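PDB 6BN0: race-specific elicitor A4 from Passalora fulva, which binds chitin, with PAMP receptor decoy activity, and induces a hypersensitive response in tomato genotypes carrying Cf-4. Local coordinates for residues P25-D28 against Y33-C36; P8-D13 against P19-Y24; Q35-D40 against K46-P51. All coordinates share one frame; numbering follows the deposited sequence.

Contact 1 of 3, residues P25-D28 against Y33-C36. With NAG (2-acetamido-2-deoxy-beta-D-glucopyranose), chain F; NAG (2-acetamido-2-deoxy-beta-D-glucopyranose), chain E.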
# COMPACT_ATOMS: atom_id res chain seq x y z
N PRO A 25 6.71 13.23 -3.44
CA PRO A 25 5.62 14.22 -3.54
C PRO A 25 5.32 14.53 -5.00
O PRO A 25 6.20 14.47 -5.87
CB PRO A 25 6.19 15.44 -2.82
CG PRO A 25 7.29 14.91 -1.97
CD PRO A 25 7.91 13.80 -2.77
N ASN A 26 4.06 14.88 -5.27
CA ASN A 26 3.70 15.48 -6.54
C ASN A 26 3.72 17.00 -6.40
O ASN A 26 2.92 17.53 -5.61
CB ASN A 26 2.30 14.98 -6.98
CG ASN A 26 1.87 15.56 -8.31
OD1 ASN A 26 2.60 16.33 -8.91
ND2 ASN A 26 0.67 15.19 -8.78
N PRO A 27 4.57 17.75 -7.11
CA PRO A 27 4.59 19.22 -6.93
C PRO A 27 3.27 19.90 -7.21
O PRO A 27 3.04 20.99 -6.68
CB PRO A 27 5.64 19.70 -7.95
CG PRO A 27 6.33 18.50 -8.44
CD PRO A 27 5.58 17.29 -8.09
N ASP A 28 2.42 19.32 -8.05
CA ASP A 28 1.19 20.01 -8.44
C ASP A 28 0.10 19.92 -7.39
O ASP A 28 -0.86 20.71 -7.42
CB ASP A 28 0.66 19.43 -9.76
CG ASP A 28 1.58 19.72 -10.93
OD1 ASP A 28 2.19 20.82 -10.98
OD2 ASP A 28 1.71 18.83 -11.81
N TYR A 33 0.51 11.54 -5.13
CA TYR A 33 1.94 11.35 -4.96
C TYR A 33 2.45 10.74 -6.27
O TYR A 33 1.66 10.41 -7.16
CB TYR A 33 2.24 10.48 -3.73
CG TYR A 33 1.58 9.10 -3.77
CD1 TYR A 33 0.24 8.94 -3.42
CD2 TYR A 33 2.30 7.95 -4.17
CE1 TYR A 33 -0.38 7.68 -3.43
CE2 TYR A 33 1.70 6.69 -4.19
CZ TYR A 33 0.35 6.57 -3.82
OH TYR A 33 -0.29 5.34 -3.88
N ILE A 34 3.77 10.61 -6.39
CA ILE A 34 4.39 10.04 -7.58
C ILE A 34 5.01 8.71 -7.18
O ILE A 34 5.72 8.63 -6.17
CB ILE A 34 5.42 11.01 -8.20
CG1 ILE A 34 4.69 12.22 -8.82
CG2 ILE A 34 6.35 10.25 -9.21
CD1 ILE A 34 5.61 13.40 -9.31
N GLN A 35 4.70 7.66 -7.94
CA GLN A 35 5.26 6.33 -7.76
C GLN A 35 6.04 5.97 -9.02
O GLN A 35 5.58 6.22 -10.14
CB GLN A 35 4.14 5.27 -7.50
CG GLN A 35 4.70 3.85 -7.41
CD GLN A 35 3.69 2.84 -6.86
OE1 GLN A 35 4.07 1.84 -6.25
NE2 GLN A 35 2.41 3.12 -7.03
N CYS A 36 7.24 5.44 -8.84
CA CYS A 36 8.14 5.14 -9.95
C CYS A 36 7.99 3.69 -10.40
O CYS A 36 7.95 2.78 -9.57
CB CYS A 36 9.58 5.42 -9.52
SG CYS A 36 9.75 7.10 -8.88
C1 NAG F . 0.65 -1.94 -9.26
C2 NAG F . 0.46 -0.53 -8.68
C3 NAG F . 0.40 -0.61 -7.15
C4 NAG F . -0.69 -1.60 -6.71
C5 NAG F . -0.43 -2.95 -7.38
C6 NAG F . -1.47 -4.02 -7.07
C7 NAG F . 1.31 1.46 -9.84
C8 NAG F . 2.53 2.30 -10.18
N2 NAG F . 1.53 0.36 -9.11
O1 NAG F . 0.70 -1.89 -10.64
O3 NAG F . 0.13 0.69 -6.67
O4 NAG F . -0.57 -1.84 -5.31
O5 NAG F . -0.42 -2.79 -8.81
O6 NAG F . -2.77 -3.52 -7.36
O7 NAG F . 0.19 1.78 -10.22
C1 NAG E . 5.06 -3.74 -6.59
C2 NAG E . 4.53 -2.33 -6.40
C3 NAG E . 4.34 -2.03 -4.91
C4 NAG E . 3.55 -3.14 -4.22
C5 NAG E . 4.15 -4.52 -4.54
C6 NAG E . 3.33 -5.70 -4.03
C7 NAG E . 5.13 -0.69 -8.15
C8 NAG E . 6.21 0.26 -8.67
N2 NAG E . 5.42 -1.35 -7.02
O3 NAG E . 3.63 -0.79 -4.84
O4 NAG E . 3.66 -2.94 -2.82
O5 NAG E . 4.19 -4.66 -5.97
O6 NAG E . 1.98 -5.56 -4.45
O7 NAG E . 4.05 -0.84 -8.74

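Contact 2 of 3, residues P8-D13 against P19-Y24. With NAG (2-acetamido-2-deoxy-beta-D-glucopyranose), chain B.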
# COMPACT_ATOMS: atom_id res chain seq x y z
N PRO A 8 17.69 7.37 -9.35
CA PRO A 8 18.17 6.09 -9.88
C PRO A 8 18.66 5.10 -8.83
O PRO A 8 18.40 3.90 -8.94
CB PRO A 8 19.35 6.52 -10.78
CG PRO A 8 19.06 7.90 -11.13
CD PRO A 8 18.32 8.52 -10.00
N GLN A 9 19.41 5.57 -7.83
CA GLN A 9 19.92 4.65 -6.82
C GLN A 9 18.78 4.05 -6.02
O GLN A 9 18.87 2.89 -5.58
CB GLN A 9 20.89 5.38 -5.89
CG GLN A 9 21.76 4.41 -5.11
CD GLN A 9 22.60 3.55 -6.06
OE1 GLN A 9 23.41 4.06 -6.83
NE2 GLN A 9 22.38 2.23 -6.02
N GLU A 10 17.74 4.84 -5.76
CA GLU A 10 16.58 4.29 -5.07
C GLU A 10 15.91 3.24 -5.93
O GLU A 10 15.51 2.18 -5.44
CB GLU A 10 15.60 5.42 -4.69
CG GLU A 10 14.15 5.01 -4.31
CD GLU A 10 14.01 4.58 -2.85
OE1 GLU A 10 15.06 4.46 -2.18
OE2 GLU A 10 12.86 4.35 -2.37
N VAL A 11 15.87 3.47 -7.25
CA VAL A 11 15.25 2.50 -8.14
C VAL A 11 16.07 1.21 -8.18
O VAL A 11 15.53 0.11 -8.06
CB VAL A 11 15.07 3.13 -9.53
CG1 VAL A 11 14.44 2.14 -10.53
CG2 VAL A 11 14.18 4.41 -9.40
N ILE A 12 17.39 1.34 -8.30
CA ILE A 12 18.25 0.16 -8.38
C ILE A 12 18.22 -0.63 -7.07
O ILE A 12 18.26 -1.86 -7.07
CB ILE A 12 19.69 0.61 -8.74
CG1 ILE A 12 19.79 1.17 -10.16
CG2 ILE A 12 20.69 -0.53 -8.52
CD1 ILE A 12 21.12 1.91 -10.45
N ASP A 13 18.22 0.07 -5.94
CA ASP A 13 18.40 -0.60 -4.67
C ASP A 13 17.14 -1.35 -4.25
O ASP A 13 17.21 -2.49 -3.79
CB ASP A 13 18.76 0.41 -3.58
CG ASP A 13 20.22 0.86 -3.64
OD1 ASP A 13 21.01 0.33 -4.45
OD2 ASP A 13 20.57 1.74 -2.83
N PRO A 19 6.78 -1.32 0.42
CA PRO A 19 5.57 -0.48 0.63
C PRO A 19 5.87 0.99 0.73
O PRO A 19 4.93 1.79 0.60
CB PRO A 19 5.01 -0.98 1.97
CG PRO A 19 5.79 -2.20 2.35
CD PRO A 19 6.97 -2.36 1.45
N LYS A 20 7.13 1.39 0.97
CA LYS A 20 7.49 2.81 0.96
C LYS A 20 8.51 3.17 -0.12
O LYS A 20 9.07 4.28 -0.08
CB LYS A 20 8.03 3.23 2.34
CG LYS A 20 7.03 3.05 3.48
CD LYS A 20 7.69 3.34 4.85
CE LYS A 20 6.82 2.86 6.02
NZ LYS A 20 5.60 3.74 6.17
N ASP A 21 8.76 2.30 -1.08
CA ASP A 21 9.87 2.47 -2.01
C ASP A 21 9.46 3.32 -3.21
O ASP A 21 8.43 3.07 -3.83
CB ASP A 21 10.35 1.10 -2.51
CG ASP A 21 11.02 0.27 -1.42
OD1 ASP A 21 11.43 0.84 -0.39
OD2 ASP A 21 11.14 -0.97 -1.59
N CYS A 22 10.31 4.29 -3.58
CA CYS A 22 10.14 5.05 -4.82
C CYS A 22 8.83 5.84 -4.83
O CYS A 22 8.17 5.93 -5.87
CB CYS A 22 10.19 4.12 -6.04
SG CYS A 22 11.61 2.98 -6.18
N LEU A 23 8.45 6.40 -3.68
CA LEU A 23 7.27 7.26 -3.56
C LEU A 23 7.70 8.68 -3.23
O LEU A 23 8.46 8.88 -2.27
CB LEU A 23 6.31 6.76 -2.48
CG LEU A 23 5.95 5.25 -2.54
CD1 LEU A 23 5.06 4.82 -1.40
CD2 LEU A 23 5.19 4.97 -3.85
N TYR A 24 7.18 9.66 -3.97
CA TYR A 24 7.68 11.03 -3.90
C TYR A 24 6.50 12.00 -3.91
O TYR A 24 5.41 11.66 -4.38
CB TYR A 24 8.57 11.41 -5.09
CG TYR A 24 9.81 10.59 -5.17
CD1 TYR A 24 9.81 9.38 -5.83
CD2 TYR A 24 11.00 11.04 -4.59
CE1 TYR A 24 11.00 8.59 -5.90
CE2 TYR A 24 12.16 10.29 -4.65
CZ TYR A 24 12.15 9.07 -5.30
OH TYR A 24 13.34 8.35 -5.36
C1 NAG B . 2.60 -2.18 -2.25
C2 NAG B . 2.39 -2.75 -0.85
C3 NAG B . 1.42 -1.88 -0.03
C4 NAG B . 1.80 -0.40 -0.11
C5 NAG B . 2.01 0.03 -1.56
C6 NAG B . 2.58 1.45 -1.67
C7 NAG B . 2.50 -5.15 -0.34
C8 NAG B . 1.90 -6.51 -0.60
N2 NAG B . 1.91 -4.12 -0.94
O3 NAG B . 1.53 -2.30 1.32
O4 NAG B . 0.77 0.45 0.37
O5 NAG B . 2.98 -0.84 -2.17
O6 NAG B . 2.85 1.83 -3.02
O7 NAG B . 3.48 -5.01 0.39
O HOH W 1 12.77 3.54 0.36

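Contact 3 of 3, residues Q35-D40 against K46-P51. With NAG (2-acetamido-2-deoxy-beta-D-glucopyranose), chain F; NAG (2-acetamido-2-deoxy-beta-D-glucopyranose), chain E.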
# COMPACT_ATOMS: atom_id res chain seq x y z
N GLN A 35 4.70 7.66 -7.94
CA GLN A 35 5.26 6.33 -7.76
C GLN A 35 6.04 5.97 -9.02
O GLN A 35 5.58 6.22 -10.14
CB GLN A 35 4.14 5.27 -7.50
CG GLN A 35 4.70 3.85 -7.41
CD GLN A 35 3.69 2.84 -6.86
OE1 GLN A 35 4.07 1.84 -6.25
NE2 GLN A 35 2.41 3.12 -7.03
N CYS A 36 7.24 5.44 -8.84
CA CYS A 36 8.14 5.14 -9.95
C CYS A 36 7.99 3.69 -10.40
O CYS A 36 7.95 2.78 -9.57
CB CYS A 36 9.58 5.42 -9.52
SG CYS A 36 9.75 7.10 -8.88
N VAL A 37 7.90 3.47 -11.70
CA VAL A 37 7.85 2.12 -12.25
C VAL A 37 9.19 1.86 -12.93
O VAL A 37 9.51 2.51 -13.93
CB VAL A 37 6.69 1.96 -13.25
CG1 VAL A 37 6.75 0.58 -13.94
CG2 VAL A 37 5.32 2.21 -12.55
N PRO A 38 9.98 0.90 -12.46
CA PRO A 38 11.28 0.64 -13.10
C PRO A 38 11.14 0.28 -14.56
O PRO A 38 10.23 -0.45 -14.95
CB PRO A 38 11.88 -0.53 -12.28
CG PRO A 38 11.22 -0.38 -10.93
CD PRO A 38 9.79 0.09 -11.24
N LEU A 39 12.03 0.82 -15.40
CA LEU A 39 12.01 0.52 -16.82
C LEU A 39 13.18 -0.33 -17.26
O LEU A 39 13.12 -0.92 -18.34
CB LEU A 39 11.99 1.80 -17.66
CG LEU A 39 10.69 2.61 -17.52
CD1 LEU A 39 10.76 3.94 -18.30
CD2 LEU A 39 9.48 1.76 -17.94
N ASP A 40 14.22 -0.43 -16.45
CA ASP A 40 15.41 -1.19 -16.81
C ASP A 40 16.25 -1.42 -15.56
O ASP A 40 15.89 -0.98 -14.46
CB ASP A 40 16.23 -0.48 -17.90
CG ASP A 40 16.64 0.94 -17.49
OD1 ASP A 40 16.79 1.23 -16.28
OD2 ASP A 40 16.83 1.78 -18.40
N LYS A 46 9.59 5.20 -14.89
CA LYS A 46 8.49 6.03 -15.35
C LYS A 46 7.77 6.57 -14.12
O LYS A 46 7.39 5.77 -13.25
CB LYS A 46 7.52 5.22 -16.21
CG LYS A 46 6.21 5.92 -16.46
CD LYS A 46 5.10 4.96 -16.59
CE LYS A 46 4.60 4.91 -17.97
NZ LYS A 46 3.73 6.10 -18.20
N PRO A 47 7.65 7.88 -13.97
CA PRO A 47 6.87 8.43 -12.85
C PRO A 47 5.38 8.32 -13.12
O PRO A 47 4.92 8.61 -14.23
CB PRO A 47 7.32 9.90 -12.80
CG PRO A 47 7.77 10.20 -14.21
CD PRO A 47 8.23 8.92 -14.83
N VAL A 48 4.62 7.89 -12.12
CA VAL A 48 3.18 7.71 -12.24
C VAL A 48 2.48 8.50 -11.15
O VAL A 48 2.82 8.36 -9.96
CB VAL A 48 2.81 6.21 -12.16
CG1 VAL A 48 1.32 6.04 -12.19
CG2 VAL A 48 3.48 5.51 -13.36
N VAL A 49 1.49 9.32 -11.54
CA VAL A 49 0.74 10.07 -10.54
C VAL A 49 -0.32 9.18 -9.95
O VAL A 49 -1.10 8.57 -10.69
CB VAL A 49 0.13 11.35 -11.12
CG1 VAL A 49 -0.76 12.01 -10.04
CG2 VAL A 49 1.24 12.29 -11.57
N LYS A 50 -0.36 9.10 -8.59
CA LYS A 50 -1.26 8.18 -7.86
C LYS A 50 -2.15 8.94 -6.86
O LYS A 50 -1.68 9.87 -6.21
CB LYS A 50 -0.46 7.14 -7.08
CG LYS A 50 0.42 6.22 -7.94
CD LYS A 50 -0.42 5.20 -8.72
CE LYS A 50 -0.90 4.06 -7.83
NZ LYS A 50 -1.85 3.17 -8.56
N PRO A 51 -3.41 8.57 -6.69
CA PRO A 51 -4.29 9.37 -5.82
C PRO A 51 -4.19 8.97 -4.35
O PRO A 51 -4.06 7.80 -4.00
CB PRO A 51 -5.68 9.06 -6.38
CG PRO A 51 -5.55 7.61 -6.89
CD PRO A 51 -4.17 7.58 -7.50
C1 NAG F . 0.65 -1.94 -9.26
C2 NAG F . 0.46 -0.53 -8.68
C3 NAG F . 0.40 -0.61 -7.15
C4 NAG F . -0.69 -1.60 -6.71
C5 NAG F . -0.43 -2.95 -7.38
C6 NAG F . -1.47 -4.02 -7.07
C7 NAG F . 1.31 1.46 -9.84
C8 NAG F . 2.53 2.30 -10.18
N2 NAG F . 1.53 0.36 -9.11
O1 NAG F . 0.70 -1.89 -10.64
O3 NAG F . 0.13 0.69 -6.67
O4 NAG F . -0.57 -1.84 -5.31
O5 NAG F . -0.42 -2.79 -8.81
O6 NAG F . -2.77 -3.52 -7.36
O7 NAG F . 0.19 1.78 -10.22
C1 NAG E . 5.06 -3.74 -6.59
C2 NAG E . 4.53 -2.33 -6.40
C3 NAG E . 4.34 -2.03 -4.91
C4 NAG E . 3.55 -3.14 -4.22
C5 NAG E . 4.15 -4.52 -4.54
C6 NAG E . 3.33 -5.70 -4.03
C7 NAG E . 5.13 -0.69 -8.15
C8 NAG E . 6.21 0.26 -8.67
N2 NAG E . 5.42 -1.35 -7.02
O3 NAG E . 3.63 -0.79 -4.84
O4 NAG E . 3.66 -2.94 -2.82
O5 NAG E . 4.19 -4.66 -5.97
O6 NAG E . 1.98 -5.56 -4.45
O7 NAG E . 4.05 -0.84 -8.74

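Contact 1 of 3, residues P25-D28 against Y33-C36
Asn26 OD1 accepts the backbone N-H of Asp28 at 3.1 Å, closing an Asx turn, while the CB of the same asparagine leans on Ile34 across the contact. The bond is nearly straight at the hydrogen, 165°, yet the donor stands well above the carbonyl plane rather than on a lone pair. The other half of the amide is used too: ND2 donates to Thr32 OG1, so the group is gripped from both ends and its rotation is fixed. With CG anti to the backbone N (chi1 -180°) the amide turns back over its own turn, and the CB lies beside Ile34. Asparagine suits this place because its short amide can accept from its own turn and donate to the following strand.

Across the contact itself the meeting is mostly by van der Waals packing. Ile34 reaches over with its longer branch: CG1 meets Asn26 CB at 4.1 Å, and the terminal CD1 lies 3.7 Å from Pro25 O and 4.1 Å from Pro27 CD, crossing the proline ring at about a right angle. With chi1 at -70°, CG1 is placed beside the backbone N, on the side of the turn. Pro47 packs on the CG2 branch, and Tyr3 and Pro5 also touch the isoleucine side chain. Its neighbour Tyr33 points away from the turn, stacks on Trp58 and bonds through OH to O6 of a bound sugar. The chemistry therefore implies a division of labour along strand 32-38: the apolar Ile34 packs on the turn, while its neighbours Tyr33 and Gln35 meet the bound sugars.

Contact 2 of 3, residues P8-D13 against P19-Y24
The backbone N-H of Cys22, a non-glycine residue in the left-handed helical region (phi 62°, psi 38°), is captured by a carboxylate from the helix: it donates to Glu10 OE2 at 2.8 Å, using the anti lone pair of that oxygen. Glu10 reaches it by turning CG away from its own backbone N (chi1 163°) and then bending sharply at chi2; glutamate is long enough to span from helix to loop and accept two donors there. The same OE2 also accepts from a water at 2.8 Å, and that water donates its other proton to Asp21 OD1 at 3.1 Å. The two carboxylates come within 4.3 Å of each other, and the shared water and amide probably ease their repulsion; Asp21 OD2 is held separately by Gly18 N.

In this disulfide-rich chitin-binding domain of the peritrophin-A (CBM14) family, the contact ties the short helix 8-14 to the loop leading into strand 23-25. Cys22 SG, bonded to Cys16, rests 3.8 Å from Glu10 CG, with the methyl CG2 of Val11 a little farther off. Tyr24 and Glu10 run antiparallel past one another, the ring nearly perpendicular to the carboxylate, with Tyr24 OH 3.6 Å from Glu10 CG and accepting from Lys7 N. At the far end of the loop, Pro19 lays CB against the chain B sugar, 3.8 Å from its O3, and also packs on Lys50 of the second subunit.

Contact 3 of 3, residues Q35-D40 against K46-P51
Lys46 and Gln35, which have the most surface buried by the contact, pair through their backbones with Val37 and Val48 respectively. Lys46 and Val37 face each other in a hydrogen-bonded pair, Val37 N donating to Lys46 O at 2.8 Å and Lys46 N returning to Val37 O at 2.9 Å. The lysine side chain gives only its root to the contact: CB touches Leu39 CD1 at 4.1 Å before the bent chain leads the ammonium away, as suits an exposed strand end.

Gln35 forms the second hydrogen-bonded pair. Its N meets Val48 O at 170°, whereas the return bond from Val48 N to Gln35 O is more bent at 142°. Between them Cys36 lies opposite Pro47, a proline tolerated because this non-hydrogen-bonded position asks no N-H of it. With CG anti to the backbone N (chi1 176°) and the chain extended beyond it, Gln35 presents its amide to chitin: OE1 may accept from O3 of the chain E sugar, 3.0 Å away, while NE2 makes a weak bond to O3 of the chain F sugar. Lys50 runs alongside, its CE 3.5 Å from Gln35 NE2, and bends so that NZ donates to O7 of the chain F sugar at 3.0 Å. Val48 CG2 packs on Val37 CG2 at 3.9 Å, and the latter methyl also meets the acetamido methyl of that sugar.

Two antiparallel strands thus form a beta hairpin whose face bearing Gln35 and Val37 is part of the chitin-binding site of this CBM14 domain.

Overall arrangement
All three contacts meet on one antiparallel sheet, with strand 32-38 in the middle. Contacts 1 and 3 share Gln35 and Cys36 of that strand, and contact 2 joins them through strand 23-25, where Ile34 N lies 2.8 Å from Tyr24 O. Contact 1, nearest the centre of the chain, is mostly packing of a turn; contact 3 is a ladder of backbone bonds, its outer end exposed and its sugar-facing side mixing Gln35 and Lys50 with a valine methyl. Contact 2 rests on one carboxylate-to-backbone bond beside a disulfide, joining a helix to the sheet. Sugars lie against strand 32-38 and Pro19, so all three border chitin, contact 1 through Tyr33 and Gln35 rather than its turn.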